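Local coordinates for uncharacterized protein (Pyrococcus abyssi, PDB 5IFF), which acts as a restriction DNA glycosylase, R.PabI, probably excising adenine bases from its recognition site, and here binds nonspecific double-stranded DNA as a tetramer, at residues I60-D65 with N207-F212; A197-I200 with H205-D208; I25-I30 with V38-K43; K132-L135 with E139-G142. The protein carries 2 engineered substitutions. One frame throughout, in Å; residues are numbered along the deposited sequence.

Interaction 1: residues I60-D65 with N207-F212; sequences ISYARD and NDIVKF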
loop_
_atom_site.group_PDB
_atom_site.type_symbol
_atom_site.label_atom_id
_atom_site.label_comp_id
_atom_site.label_asym_id
_atom_site.label_seq_id
_atom_site.Cartn_x
_atom_site.Cartn_y
_atom_site.Cartn_z
ATOM N N ILE A 60 17.025 -7.568 10.604
ATOM C CA ILE A 60 18.181 -6.796 10.211
ATOM C C ILE A 60 18.689 -7.227 8.814
ATOM O O ILE A 60 18.506 -8.379 8.391
ATOM C CB ILE A 60 19.292 -6.923 11.258
ATOM C CG1 ILE A 60 20.398 -5.895 11.018
ATOM C CG2 ILE A 60 19.856 -8.372 11.295
ATOM C CD1 ILE A 60 21.429 -5.852 12.197
ATOM N N SER A 61 19.284 -6.277 8.091
ATOM C CA SER A 61 19.723 -6.516 6.698
ATOM C C SER A 61 21.217 -6.192 6.582
ATOM O O SER A 61 21.793 -5.640 7.520
ATOM C CB SER A 61 18.929 -5.646 5.702
ATOM O OG SER A 61 17.560 -5.956 5.728
ATOM N N TYR A 62 21.838 -6.498 5.432
ATOM C CA TYR A 62 23.258 -6.099 5.252
ATOM C C TYR A 62 23.427 -5.255 3.958
ATOM O O TYR A 62 24.505 -4.759 3.666
ATOM C CB TYR A 62 24.172 -7.341 5.241
ATOM C CG TYR A 62 23.755 -8.448 4.276
ATOM C CD1 TYR A 62 23.949 -8.306 2.909
ATOM C CD2 TYR A 62 23.159 -9.630 4.743
ATOM C CE1 TYR A 62 23.555 -9.311 1.985
ATOM C CE2 TYR A 62 22.757 -10.651 3.847
ATOM C CZ TYR A 62 22.976 -10.485 2.469
ATOM O OH TYR A 62 22.593 -11.436 1.559
ATOM N N ALA A 63 22.349 -5.075 3.191
ATOM C CA ALA A 63 22.424 -4.284 1.969
ATOM C C ALA A 63 21.106 -3.567 1.749
ATOM O O ALA A 63 20.059 -3.985 2.284
ATOM C CB ALA A 63 22.783 -5.167 0.768
ATOM N N ARG A 64 21.174 -2.440 1.055
ATOM C CA ARG A 64 19.985 -1.682 0.651
ATOM C C ARG A 64 20.271 -1.022 -0.700
ATOM O O ARG A 64 21.314 -0.388 -0.872
ATOM C CB ARG A 64 19.592 -0.624 1.697
ATOM C CG ARG A 64 18.397 0.209 1.230
ATOM C CD ARG A 64 17.724 1.022 2.307
ATOM N NE ARG A 64 18.519 2.169 2.710
ATOM C CZ ARG A 64 18.052 3.181 3.425
ATOM N NH1 ARG A 64 16.786 3.195 3.825
ATOM N NH2 ARG A 64 18.864 4.178 3.747
ATOM N N ASP A 65 19.357 -1.201 -1.651
ATOM C CA ASP A 65 19.491 -0.645 -3.004
ATOM C C ASP A 65 20.743 -1.198 -3.655
ATOM O O ASP A 65 21.422 -0.486 -4.363
ATOM C CB ASP A 65 19.542 0.898 -2.979
ATOM C CG ASP A 65 18.369 1.531 -2.204
ATOM O OD1 ASP A 65 17.244 1.009 -2.305
ATOM O OD2 ASP A 65 18.567 2.551 -1.493
ATOM N N ASN A 207 27.194 -16.317 0.222
ATOM C CA ASN A 207 27.981 -15.757 -0.860
ATOM C C ASN A 207 28.043 -14.259 -0.727
ATOM O O ASN A 207 29.111 -13.665 -0.926
ATOM C CB ASN A 207 27.389 -16.147 -2.233
ATOM C CG ASN A 207 27.571 -17.629 -2.533
ATOM O OD1 ASN A 207 28.425 -18.309 -1.941
ATOM N ND2 ASN A 207 26.798 -18.130 -3.467
ATOM N N ASP A 208 26.904 -13.655 -0.363
ATOM C CA ASP A 208 26.871 -12.205 -0.186
ATOM C C ASP A 208 27.802 -11.777 0.928
ATOM O O ASP A 208 28.532 -10.798 0.772
ATOM C CB ASP A 208 25.479 -11.673 0.137
ATOM C CG ASP A 208 24.539 -11.685 -1.048
ATOM O OD1 ASP A 208 25.014 -11.804 -2.212
ATOM O OD2 ASP A 208 23.322 -11.512 -0.791
ATOM N N ILE A 209 27.713 -12.471 2.071
ATOM C CA ILE A 209 28.537 -12.122 3.224
ATOM C C ILE A 209 30.029 -12.316 2.907
ATOM O O ILE A 209 30.839 -11.475 3.273
ATOM C CB ILE A 209 28.196 -12.972 4.476
ATOM C CG1 ILE A 209 26.749 -12.702 4.924
ATOM C CG2 ILE A 209 29.200 -12.670 5.653
ATOM C CD1 ILE A 209 26.488 -11.172 5.235
ATOM N N VAL A 210 30.388 -13.428 2.259
ATOM C CA VAL A 210 31.824 -13.666 1.967
ATOM C C VAL A 210 32.447 -12.595 1.053
ATOM O O VAL A 210 33.539 -12.098 1.321
ATOM C CB VAL A 210 31.990 -15.081 1.380
ATOM C CG1 VAL A 210 33.370 -15.292 0.788
ATOM C CG2 VAL A 210 31.697 -16.093 2.441
ATOM N N LYS A 211 31.740 -12.232 -0.022
ATOM C CA LYS A 211 32.150 -11.171 -0.918
ATOM C C LYS A 211 32.293 -9.810 -0.187
ATOM O O LYS A 211 33.254 -9.046 -0.427
ATOM C CB LYS A 211 31.142 -11.085 -2.071
ATOM C CG LYS A 211 31.428 -10.016 -3.082
ATOM C CD LYS A 211 30.627 -10.201 -4.365
ATOM C CE LYS A 211 31.008 -9.151 -5.416
ATOM N NZ LYS A 211 32.487 -8.972 -5.528
ATOM N N PHE A 212 31.339 -9.522 0.666
ATOM C CA PHE A 212 31.390 -8.309 1.499
ATOM C C PHE A 212 32.629 -8.297 2.413
ATOM O O PHE A 212 33.382 -7.316 2.449
ATOM C CB PHE A 212 30.134 -8.205 2.357
ATOM C CG PHE A 212 30.228 -7.142 3.425
ATOM C CD1 PHE A 212 30.427 -5.806 3.077
ATOM C CD2 PHE A 212 30.160 -7.496 4.760
ATOM C CE1 PHE A 212 30.523 -4.832 4.069
ATOM C CE2 PHE A 212 30.253 -6.527 5.763
ATOM C CZ PHE A 212 30.431 -5.208 5.415
#
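Tyr62 and Asp208 meet through a very short hydrogen bond, Tyr62 OH donating to Asp208 OD2 over 2.5 Å. The carboxylate oxygen lies at the edge of the phenol ring and in its plane, while the carboxylate itself is turned 71° from that plane. Asp208 CB also comes near, 3.2 Å from Tyr62 OH, so the acid sits close beside the hydroxyl. The same hydroxyl is hydrogen-bonded to ND1 of His205, one turn earlier on the helix, and this second polar partner helps to fix its position.

The apolar half of the contact lies over a ring face. Ile209 CD1 stands 4.0 Å from the Tyr62 centroid, 23° off the ring normal, a CH-pi contact shifted toward the rim, where Tyr62 CD2 to Ile209 CD1 is 3.7 Å. A chi1 of 51° sets Tyr62 CG between its backbone N and carbonyl carbon, and from there the ring reaches across to the helix. A phenylalanine in place of Tyr62 would probably keep much of the contact with Ile209 but leave Asp208 OD2 and His205 ND1 without their shared hydroxyl.

Tyr62 lies in the loop following strand 54-59, two residues beyond the adenine-binding Ile60. Helix 203-216 supplies Asp208 and Ile209, Phe198 of helix 188-201 meets the tyrosine ring edge-to-face, and Phe212 packs onto helix 72-81.

Interaction 2: residues A197-I200 with H205-D208; sequences AFII and HKND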
loop_
_atom_site.group_PDB
_atom_site.type_symbol
_atom_site.label_atom_id
_atom_site.label_comp_id
_atom_site.label_asym_id
_atom_site.label_seq_id
_atom_site.Cartn_x
_atom_site.Cartn_y
_atom_site.Cartn_z
ATOM N N ALA A 197 24.978 -15.998 11.267
ATOM C CA ALA A 197 23.559 -16.277 10.968
ATOM C C ALA A 197 23.273 -16.183 9.452
ATOM O O ALA A 197 22.641 -17.072 8.862
ATOM C CB ALA A 197 22.637 -15.319 11.768
ATOM N N PHE A 198 23.723 -15.114 8.805
ATOM C CA PHE A 198 23.464 -14.976 7.405
ATOM C C PHE A 198 24.184 -16.071 6.595
ATOM O O PHE A 198 23.654 -16.568 5.578
ATOM C CB PHE A 198 23.885 -13.563 6.931
ATOM C CG PHE A 198 22.833 -12.521 7.170
ATOM C CD1 PHE A 198 21.623 -12.576 6.457
ATOM C CD2 PHE A 198 23.015 -11.499 8.111
ATOM C CE1 PHE A 198 20.612 -11.594 6.647
ATOM C CE2 PHE A 198 22.009 -10.527 8.329
ATOM C CZ PHE A 198 20.815 -10.572 7.600
ATOM N N ILE A 199 25.383 -16.435 7.051
ATOM C CA ILE A 199 26.171 -17.464 6.404
ATOM C C ILE A 199 25.422 -18.820 6.413
ATOM O O ILE A 199 25.465 -19.534 5.407
ATOM C CB ILE A 199 27.558 -17.584 7.076
ATOM C CG1 ILE A 199 28.444 -16.441 6.583
ATOM C CG2 ILE A 199 28.230 -18.922 6.768
ATOM C CD1 ILE A 199 29.730 -16.320 7.403
ATOM N N ILE A 200 24.717 -19.150 7.506
ATOM C CA ILE A 200 24.036 -20.460 7.568
ATOM C C ILE A 200 22.563 -20.385 7.077
ATOM O O ILE A 200 21.921 -21.411 6.894
ATOM C CB ILE A 200 24.066 -21.065 8.958
ATOM C CG1 ILE A 200 23.235 -20.234 9.951
ATOM C CG2 ILE A 200 25.514 -21.252 9.417
ATOM C CD1 ILE A 200 22.814 -21.051 11.191
ATOM N N HIS A 205 22.886 -16.005 0.742
ATOM C CA HIS A 205 23.282 -15.079 1.806
ATOM C C HIS A 205 24.751 -15.257 2.147
ATOM O O HIS A 205 25.444 -14.269 2.328
ATOM C CB HIS A 205 22.435 -15.277 3.075
ATOM C CG HIS A 205 21.064 -14.665 3.001
ATOM N ND1 HIS A 205 20.842 -13.399 2.486
ATOM C CD2 HIS A 205 19.849 -15.156 3.338
ATOM C CE1 HIS A 205 19.531 -13.146 2.523
ATOM N NE2 HIS A 205 18.917 -14.194 3.041
ATOM N N LYS A 206 25.201 -16.505 2.247
ATOM C CA LYS A 206 26.632 -16.765 2.550
ATOM C C LYS A 206 27.546 -16.112 1.492
ATOM O O LYS A 206 28.569 -15.460 1.818
ATOM C CB LYS A 206 26.902 -18.286 2.607
ATOM C CG LYS A 206 28.404 -18.595 2.857
ATOM C CD LYS A 206 28.720 -20.101 2.986
ATOM C CE LYS A 206 29.265 -20.656 1.723
ATOM N NZ LYS A 206 29.711 -22.127 1.838
ATOM N N ASN A 207 27.194 -16.317 0.222
ATOM C CA ASN A 207 27.981 -15.757 -0.860
ATOM C C ASN A 207 28.043 -14.259 -0.727
ATOM O O ASN A 207 29.111 -13.665 -0.926
ATOM C CB ASN A 207 27.389 -16.147 -2.233
ATOM C CG ASN A 207 27.571 -17.629 -2.533
ATOM O OD1 ASN A 207 28.425 -18.309 -1.941
ATOM N ND2 ASN A 207 26.798 -18.130 -3.467
ATOM N N ASP A 208 26.904 -13.655 -0.363
ATOM C CA ASP A 208 26.871 -12.205 -0.186
ATOM C C ASP A 208 27.802 -11.777 0.928
ATOM O O ASP A 208 28.532 -10.798 0.772
ATOM C CB ASP A 208 25.479 -11.673 0.137
ATOM C CG ASP A 208 24.539 -11.685 -1.048
ATOM O OD1 ASP A 208 25.014 -11.804 -2.212
ATOM O OD2 ASP A 208 23.322 -11.512 -0.791
#
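Phe198 presents its edge to the face of His205, a T-shaped pair with centroids 5.5 Å apart and planes at 67°. The touching atom is Phe198 CD1, 4.1 Å from His205 CG and displaced toward the rim of the imidazole. This is the close-packed part: Phe198 O lies only 3.1 Å from His205 CB, and Phe198 is buried. His205 ND1 is hydrogen-bonded to Tyr62 OH, which restrains the turn of the imidazole.

The Lys206 part is looser, for the lysine touches Ile199 with CB, CG and CD before its end leads away. Its CG, anti to the backbone N (chi1 177°), runs beside Ile199, with Lys206 CG to Ile199 CG2 at 3.9 Å. Lys206 CB comes within 3.4 Å of Ile199 O, a buried carbonyl oxygen with no hydrogen-bond partner in the model. Farther out the chain bends at chi3, and NZ leaves the contact to bond Ala97 O, Val100 O and Tyr103 OH. An alanine replacing Lys206 would probably leave those three oxygens without their ammonium partner and uncover the CG2 branch of Ile199.

The arrangement is that of two consecutive helices, 188-201 and 203-216, packed across the tight turn that joins them, beside the adenine-binding residues Ile60 and Val158.

Interaction 3: residues I25-I30 with V38-K43; sequences IAVKKI and VSTRKK. Engineered in segment 25-30: Ala26 (natural residue Arg). With nucleotides of chain C.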
loop_
_atom_site.group_PDB
_atom_site.type_symbol
_atom_site.label_atom_id
_atom_site.label_comp_id
_atom_site.label_asym_id
_atom_site.label_seq_id
_atom_site.Cartn_x
_atom_site.Cartn_y
_atom_site.Cartn_z
ATOM N N ILE A 25 11.393 -3.130 12.695
ATOM C CA ILE A 25 11.807 -2.851 14.065
ATOM C C ILE A 25 10.542 -2.710 14.916
ATOM O O ILE A 25 9.720 -1.829 14.651
ATOM C CB ILE A 25 12.659 -1.560 14.183
ATOM C CG1 ILE A 25 13.916 -1.653 13.308
ATOM C CG2 ILE A 25 13.159 -1.347 15.664
ATOM C CD1 ILE A 25 14.612 -0.305 13.113
ATOM N N ALA A 26 10.398 -3.567 15.923
ATOM C CA ALA A 26 9.258 -3.458 16.859
ATOM C C ALA A 26 9.608 -4.102 18.223
ATOM O O ALA A 26 10.380 -5.070 18.317
ATOM C CB ALA A 26 7.999 -4.110 16.286
ATOM N N VAL A 27 9.003 -3.560 19.279
ATOM C CA VAL A 27 9.139 -4.097 20.634
ATOM C C VAL A 27 8.260 -5.340 20.719
ATOM O O VAL A 27 7.103 -5.333 20.261
ATOM C CB VAL A 27 8.737 -3.019 21.684
ATOM C CG1 VAL A 27 8.749 -3.577 23.154
ATOM C CG2 VAL A 27 9.705 -1.848 21.590
ATOM N N LYS A 28 8.805 -6.429 21.246
ATOM C CA LYS A 28 8.068 -7.686 21.344
ATOM C C LYS A 28 8.279 -8.308 22.723
ATOM O O LYS A 28 9.293 -8.074 23.350
ATOM C CB LYS A 28 8.530 -8.644 20.253
ATOM C CG LYS A 28 8.098 -8.200 18.855
ATOM C CD LYS A 28 8.345 -9.276 17.852
ATOM C CE LYS A 28 7.707 -8.941 16.482
ATOM N NZ LYS A 28 8.397 -9.752 15.421
ATOM N N LYS A 29 7.326 -9.121 23.160
ATOM C CA LYS A 29 7.410 -9.772 24.464
ATOM C C LYS A 29 7.774 -11.218 24.214
ATOM O O LYS A 29 7.115 -11.908 23.403
ATOM C CB LYS A 29 6.088 -9.649 25.229
ATOM C CG LYS A 29 6.173 -10.160 26.655
ATOM C CD LYS A 29 4.847 -9.963 27.388
ATOM C CE LYS A 29 5.028 -10.083 28.890
ATOM N NZ LYS A 29 3.707 -10.132 29.581
ATOM N N ILE A 30 8.868 -11.660 24.827
ATOM C CA ILE A 30 9.294 -13.051 24.740
ATOM C C ILE A 30 9.414 -13.576 26.157
ATOM O O ILE A 30 10.442 -13.388 26.812
ATOM C CB ILE A 30 10.617 -13.204 23.988
ATOM C CG1 ILE A 30 10.576 -12.387 22.702
ATOM C CG2 ILE A 30 10.936 -14.698 23.728
ATOM C CD1 ILE A 30 11.971 -12.257 21.967
ATOM N N VAL A 38 5.881 -12.173 20.779
ATOM C CA VAL A 38 4.524 -11.638 20.726
ATOM C C VAL A 38 4.587 -10.112 20.590
ATOM O O VAL A 38 5.316 -9.451 21.316
ATOM C CB VAL A 38 3.719 -12.025 21.993
ATOM C CG1 VAL A 38 2.259 -11.577 21.891
ATOM C CG2 VAL A 38 3.803 -13.524 22.244
ATOM N N SER A 39 3.818 -9.541 19.675
ATOM C CA SER A 39 3.909 -8.100 19.428
ATOM C C SER A 39 3.212 -7.299 20.534
ATOM O O SER A 39 2.311 -7.806 21.222
ATOM C CB SER A 39 3.307 -7.743 18.060
ATOM O OG SER A 39 4.035 -8.354 16.998
ATOM N N THR A 40 3.667 -6.059 20.722
ATOM C CA THR A 40 3.168 -5.205 21.794
ATOM C C THR A 40 3.286 -3.733 21.420
ATOM O O THR A 40 4.105 -3.365 20.604
ATOM C CB THR A 40 3.935 -5.454 23.141
ATOM O OG1 THR A 40 3.456 -4.550 24.148
ATOM C CG2 THR A 40 5.421 -5.232 22.984
ATOM N N ARG A 41 2.461 -2.895 22.027
ATOM C CA ARG A 41 2.511 -1.455 21.806
ATOM C C ARG A 41 2.609 -0.733 23.125
ATOM O O ARG A 41 2.210 0.418 23.250
ATOM C CB ARG A 41 1.269 -0.990 21.026
ATOM C CG ARG A 41 1.282 -1.423 19.560
ATOM C CD ARG A 41 -0.034 -1.112 18.875
ATOM N NE ARG A 41 -0.031 -1.638 17.515
ATOM C CZ ARG A 41 0.567 -1.039 16.489
ATOM N NH1 ARG A 41 1.192 0.124 16.666
ATOM N NH2 ARG A 41 0.539 -1.597 15.291
ATOM N N LYS A 42 3.165 -1.431 24.113
ATOM C CA LYS A 42 3.406 -0.889 25.436
ATOM C C LYS A 42 4.313 0.339 25.339
ATOM O O LYS A 42 5.311 0.298 24.649
ATOM C CB LYS A 42 4.051 -1.968 26.312
ATOM C CG LYS A 42 3.869 -1.787 27.769
ATOM C CD LYS A 42 4.477 -2.957 28.528
ATOM C CE LYS A 42 3.543 -3.341 29.623
ATOM N NZ LYS A 42 3.009 -2.109 30.253
ATOM N N LYS A 43 3.930 1.434 25.985
ATOM C CA LYS A 43 4.796 2.609 26.077
ATOM C C LYS A 43 5.365 2.772 27.494
ATOM O O LYS A 43 6.384 3.413 27.689
ATOM C CB LYS A 43 4.043 3.877 25.672
ATOM C CG LYS A 43 4.153 4.176 24.197
ATOM C CD LYS A 43 3.122 5.169 23.743
ATOM C CE LYS A 43 3.071 5.198 22.187
ATOM N NZ LYS A 43 1.907 5.996 21.702
ATOM P P DC C 4 -0.359 -4.292 23.974
ATOM O OP1 DC C 4 -0.955 -5.639 23.831
ATOM O OP2 DC C 4 1.062 -4.109 24.338
ATOM O "O5'" DC C 4 -0.596 -3.541 22.584
ATOM C "C5'" DC C 4 -1.303 -4.201 21.525
ATOM C "C4'" DC C 4 -2.816 -4.091 21.724
ATOM O "O4'" DC C 4 -3.138 -2.735 22.086
ATOM C "C3'" DC C 4 -3.635 -4.395 20.471
ATOM O "O3'" DC C 4 -4.137 -5.712 20.514
ATOM C "C2'" DC C 4 -4.773 -3.371 20.466
ATOM C "C1'" DC C 4 -4.422 -2.397 21.591
ATOM N N1 DC C 4 -4.427 -0.951 21.155
ATOM C C2 DC C 4 -5.641 -0.362 20.795
ATOM O O2 DC C 4 -6.666 -1.057 20.797
ATOM N N3 DC C 4 -5.653 0.937 20.408
ATOM C C4 DC C 4 -4.499 1.641 20.382
ATOM N N4 DC C 4 -4.562 2.924 20.003
ATOM C C5 DC C 4 -3.240 1.052 20.736
ATOM C C6 DC C 4 -3.251 -0.229 21.127
ATOM P P DA C 3 0.837 0.871 28.049
ATOM O OP1 DA C 3 1.553 0.036 29.029
ATOM O OP2 DA C 3 1.573 1.826 27.188
ATOM O "O5'" DA C 3 0.021 -0.135 27.118
ATOM C "C5'" DA C 3 -0.889 -1.030 27.707
ATOM C "C4'" DA C 3 -1.677 -1.737 26.645
ATOM O "O4'" DA C 3 -2.771 -0.876 26.204
ATOM C "C3'" DA C 3 -0.880 -2.116 25.403
ATOM O "O3'" DA C 3 -1.209 -3.456 25.044
ATOM C "C2'" DA C 3 -1.345 -1.079 24.363
ATOM C "C1'" DA C 3 -2.796 -0.844 24.800
ATOM N N9 DA C 3 -3.407 0.429 24.358
ATOM C C8 DA C 3 -2.787 1.643 24.142
ATOM N N7 DA C 3 -3.621 2.599 23.759
ATOM C C5 DA C 3 -4.871 1.966 23.722
ATOM C C6 DA C 3 -6.174 2.408 23.349
ATOM N N6 DA C 3 -6.455 3.655 22.974
ATOM N N1 DA C 3 -7.202 1.520 23.455
ATOM C C2 DA C 3 -6.935 0.276 23.847
ATOM N N3 DA C 3 -5.740 -0.265 24.177
ATOM C C4 DA C 3 -4.752 0.640 24.099
ATOM P P DT C 5 -4.382 -6.496 19.144
ATOM O OP1 DT C 5 -4.673 -7.905 19.462
ATOM O OP2 DT C 5 -3.312 -6.108 18.207
ATOM O "O5'" DT C 5 -5.683 -5.806 18.538
ATOM C "C5'" DT C 5 -6.922 -5.890 19.201
ATOM C "C4'" DT C 5 -7.966 -5.279 18.300
ATOM O "O4'" DT C 5 -7.766 -3.854 18.252
ATOM C "C3'" DT C 5 -7.912 -5.767 16.838
ATOM O "O3'" DT C 5 -9.233 -6.094 16.415
ATOM C "C2'" DT C 5 -7.320 -4.579 16.059
ATOM C "C1'" DT C 5 -7.797 -3.408 16.898
ATOM N N1 DT C 5 -6.936 -2.210 16.864
ATOM C C2 DT C 5 -7.526 -0.991 16.692
ATOM O O2 DT C 5 -8.696 -0.868 16.447
ATOM N N3 DT C 5 -6.677 0.075 16.756
ATOM C C4 DT C 5 -5.308 0.045 17.012
ATOM O O4 DT C 5 -4.642 1.072 17.085
ATOM C C5 DT C 5 -4.742 -1.278 17.231
ATOM C C7 DT C 5 -3.255 -1.450 17.500
ATOM C C6 DT C 5 -5.573 -2.332 17.156
#
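Val27 and Thr40 cross at a slant, methyl against methyl, with Val27 CG1 3.7 Å from Thr40 CG2. The threonine is turned so that its two branches serve different partners: OG1 is anti to the backbone N (chi1 177°) and faces the DNA, while CG2 approaches the hairpin and lies 3.2 Å from Val27 O. Lys28 and Ser39 share one sheet face, Lys28 CE passing 3.8 Å from Ser39 OG before the chain leads away; Lys29 and Val38 point to the other.

Strands 25-29 and 38-39 form an antiparallel beta hairpin. Lys29 and Val38 are its hydrogen-bonded pair, Lys29 N to Val38 O being 2.7 Å with an N-H...O angle of 169°, and Val38 N returns a bond to Lys29 O.

Beyond the second strand, Thr40 OG1 accepts from Lys42 N, an ST turn, and donates a very short bond to OP2 of DC4 in chain C. Arg41 N binds the same OP2 at 3.0 Å. At the neighbouring phosphate, that of DA3 in chain C, Lys43 N meets OP2 at 2.7 Å, and Lys42 NZ bonds OP1 of that nucleotide. Arg41 extends along the DNA until its NE lies 3.2 Å from the C7 methyl of DT5 in chain C.

Interaction 4: residues K132-L135 with E139-G142; sequences KKEL and EFIG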
loop_
_atom_site.group_PDB
_atom_site.type_symbol
_atom_site.label_atom_id
_atom_site.label_comp_id
_atom_site.label_asym_id
_atom_site.label_seq_id
_atom_site.Cartn_x
_atom_site.Cartn_y
_atom_site.Cartn_z
ATOM N N LYS A 132 18.332 -20.575 16.297
ATOM C CA LYS A 132 18.371 -19.511 17.295
ATOM C C LYS A 132 19.630 -19.630 18.188
ATOM O O LYS A 132 20.029 -20.726 18.544
ATOM C CB LYS A 132 17.070 -19.552 18.129
ATOM C CG LYS A 132 16.930 -18.493 19.202
ATOM C CD LYS A 132 15.642 -18.722 20.060
ATOM C CE LYS A 132 15.829 -18.193 21.476
ATOM N NZ LYS A 132 14.589 -18.047 22.322
ATOM N N LYS A 133 20.239 -18.506 18.533
ATOM C CA LYS A 133 21.410 -18.531 19.434
ATOM C C LYS A 133 21.248 -17.424 20.451
ATOM O O LYS A 133 20.773 -16.330 20.102
ATOM C CB LYS A 133 22.723 -18.330 18.628
ATOM C CG LYS A 133 24.004 -18.516 19.467
ATOM C CD LYS A 133 25.253 -18.297 18.585
ATOM C CE LYS A 133 25.483 -19.447 17.610
ATOM N NZ LYS A 133 26.934 -19.541 17.188
ATOM N N GLU A 134 21.669 -17.660 21.687
ATOM C CA GLU A 134 21.549 -16.625 22.712
ATOM C C GLU A 134 22.932 -16.184 23.173
ATOM O O GLU A 134 23.774 -17.028 23.447
ATOM C CB GLU A 134 20.730 -17.125 23.916
ATOM C CG GLU A 134 20.665 -16.071 25.008
ATOM C CD GLU A 134 19.955 -16.554 26.304
ATOM O OE1 GLU A 134 19.238 -17.579 26.268
ATOM O OE2 GLU A 134 20.129 -15.880 27.340
ATOM N N LEU A 135 23.161 -14.873 23.259
ATOM C CA LEU A 135 24.432 -14.351 23.785
ATOM C C LEU A 135 24.419 -14.265 25.311
ATOM O O LEU A 135 23.350 -14.150 25.903
ATOM C CB LEU A 135 24.714 -12.958 23.213
ATOM C CG LEU A 135 24.892 -12.746 21.695
ATOM C CD1 LEU A 135 25.439 -11.332 21.437
ATOM C CD2 LEU A 135 25.781 -13.803 21.053
ATOM N N GLU A 139 21.026 -11.087 24.338
ATOM C CA GLU A 139 20.536 -10.884 22.967
ATOM C C GLU A 139 20.261 -12.240 22.323
ATOM O O GLU A 139 20.968 -13.195 22.617
ATOM C CB GLU A 139 21.531 -10.079 22.097
ATOM C CG GLU A 139 21.689 -8.600 22.479
ATOM C CD GLU A 139 22.736 -8.377 23.596
ATOM O OE1 GLU A 139 23.302 -9.362 24.150
ATOM O OE2 GLU A 139 22.987 -7.208 23.930
ATOM N N PHE A 140 19.243 -12.311 21.453
ATOM C CA PHE A 140 18.943 -13.531 20.697
ATOM C C PHE A 140 19.237 -13.252 19.243
ATOM O O PHE A 140 18.923 -12.169 18.759
ATOM C CB PHE A 140 17.455 -13.938 20.813
ATOM C CG PHE A 140 17.064 -14.431 22.182
ATOM C CD1 PHE A 140 17.687 -15.542 22.725
ATOM C CD2 PHE A 140 16.054 -13.810 22.912
ATOM C CE1 PHE A 140 17.318 -16.027 23.976
ATOM C CE2 PHE A 140 15.699 -14.291 24.170
ATOM C CZ PHE A 140 16.329 -15.386 24.699
ATOM N N ILE A 141 19.783 -14.229 18.540
ATOM C CA ILE A 141 19.906 -14.114 17.073
ATOM C C ILE A 141 19.094 -15.242 16.512
ATOM O O ILE A 141 19.354 -16.392 16.867
ATOM C CB ILE A 141 21.341 -14.239 16.586
ATOM C CG1 ILE A 141 22.182 -13.077 17.099
ATOM C CG2 ILE A 141 21.390 -14.337 14.982
ATOM C CD1 ILE A 141 23.056 -13.473 18.344
ATOM N N GLY A 142 18.079 -14.924 15.700
ATOM C CA GLY A 142 17.192 -15.945 15.175
ATOM C C GLY A 142 17.161 -15.972 13.624
ATOM O O GLY A 142 17.317 -14.938 12.986
#
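Lys132 reaches over the Phe140 ring, and its side chain can be followed outward from the strand. Passing beside the carbonyl of Ile141, Lys132 CB and CG lie 4.1 and 4.0 Å from Ile141 O. With CG anti to the backbone N and the chain extended, CE then arrives above the ring, 3.5 Å from Phe140 CD1. At the tip, NZ stands 3.9 Å from the Phe140 centroid and 17° off the ring normal, a cation-pi contact; the ammonium group is also hydrogen-bonded to Gly33 O.

These residues belong to the beta hairpin of strands 121-134 and 140-147, whose short segments run antiparallel at 168°. Lys133 and Ile141 form its hydrogen-bonded pair: Lys133 N to Ile141 O and Ile141 N to Lys133 O are both 2.8 Å. Nearer the turn, Leu135 N donates to Glu139 O over the same distance, nearly straight.

Glu134 lies alongside Phe140 and points the same way. Its OE1 comes to the ring edge, 3.4 Å from Phe140 CE1, with the carboxylate plane 72° from that of the ring. Just past the strand end, Leu135 CD2 touches Ile141 CD1 at 3.9 Å. Lys133 heads away to a salt bridge with Glu193 and a cation-pi contact with Phe121 of the third subunit, a strand of which pairs with Lys132 and continues the sheet across the interface.

Overall arrangement
From the N terminus, interaction 3 closes first, a short hairpin loop between 25-30 and 38-43 that brings the chain to the DNA backbone. Interaction 1 opens next at 60-65 and closes only at 207-212, spanning the sheet strands and helices between. Interaction 4, the hairpin 132-135 with 139-142, lies wholly within that span; interaction 2 closes later, ending on the same stretch as interaction 1, with which it shares Asn207 and Asp208. Interactions 1 and 2 touch directly and join the loop after strand 54-59 to the two C-terminal helices. Ala197 CB meets Ile141 CG2 at 3.6 Å, linking interaction 2 to the sheet that interactions 3 and 4 both reach.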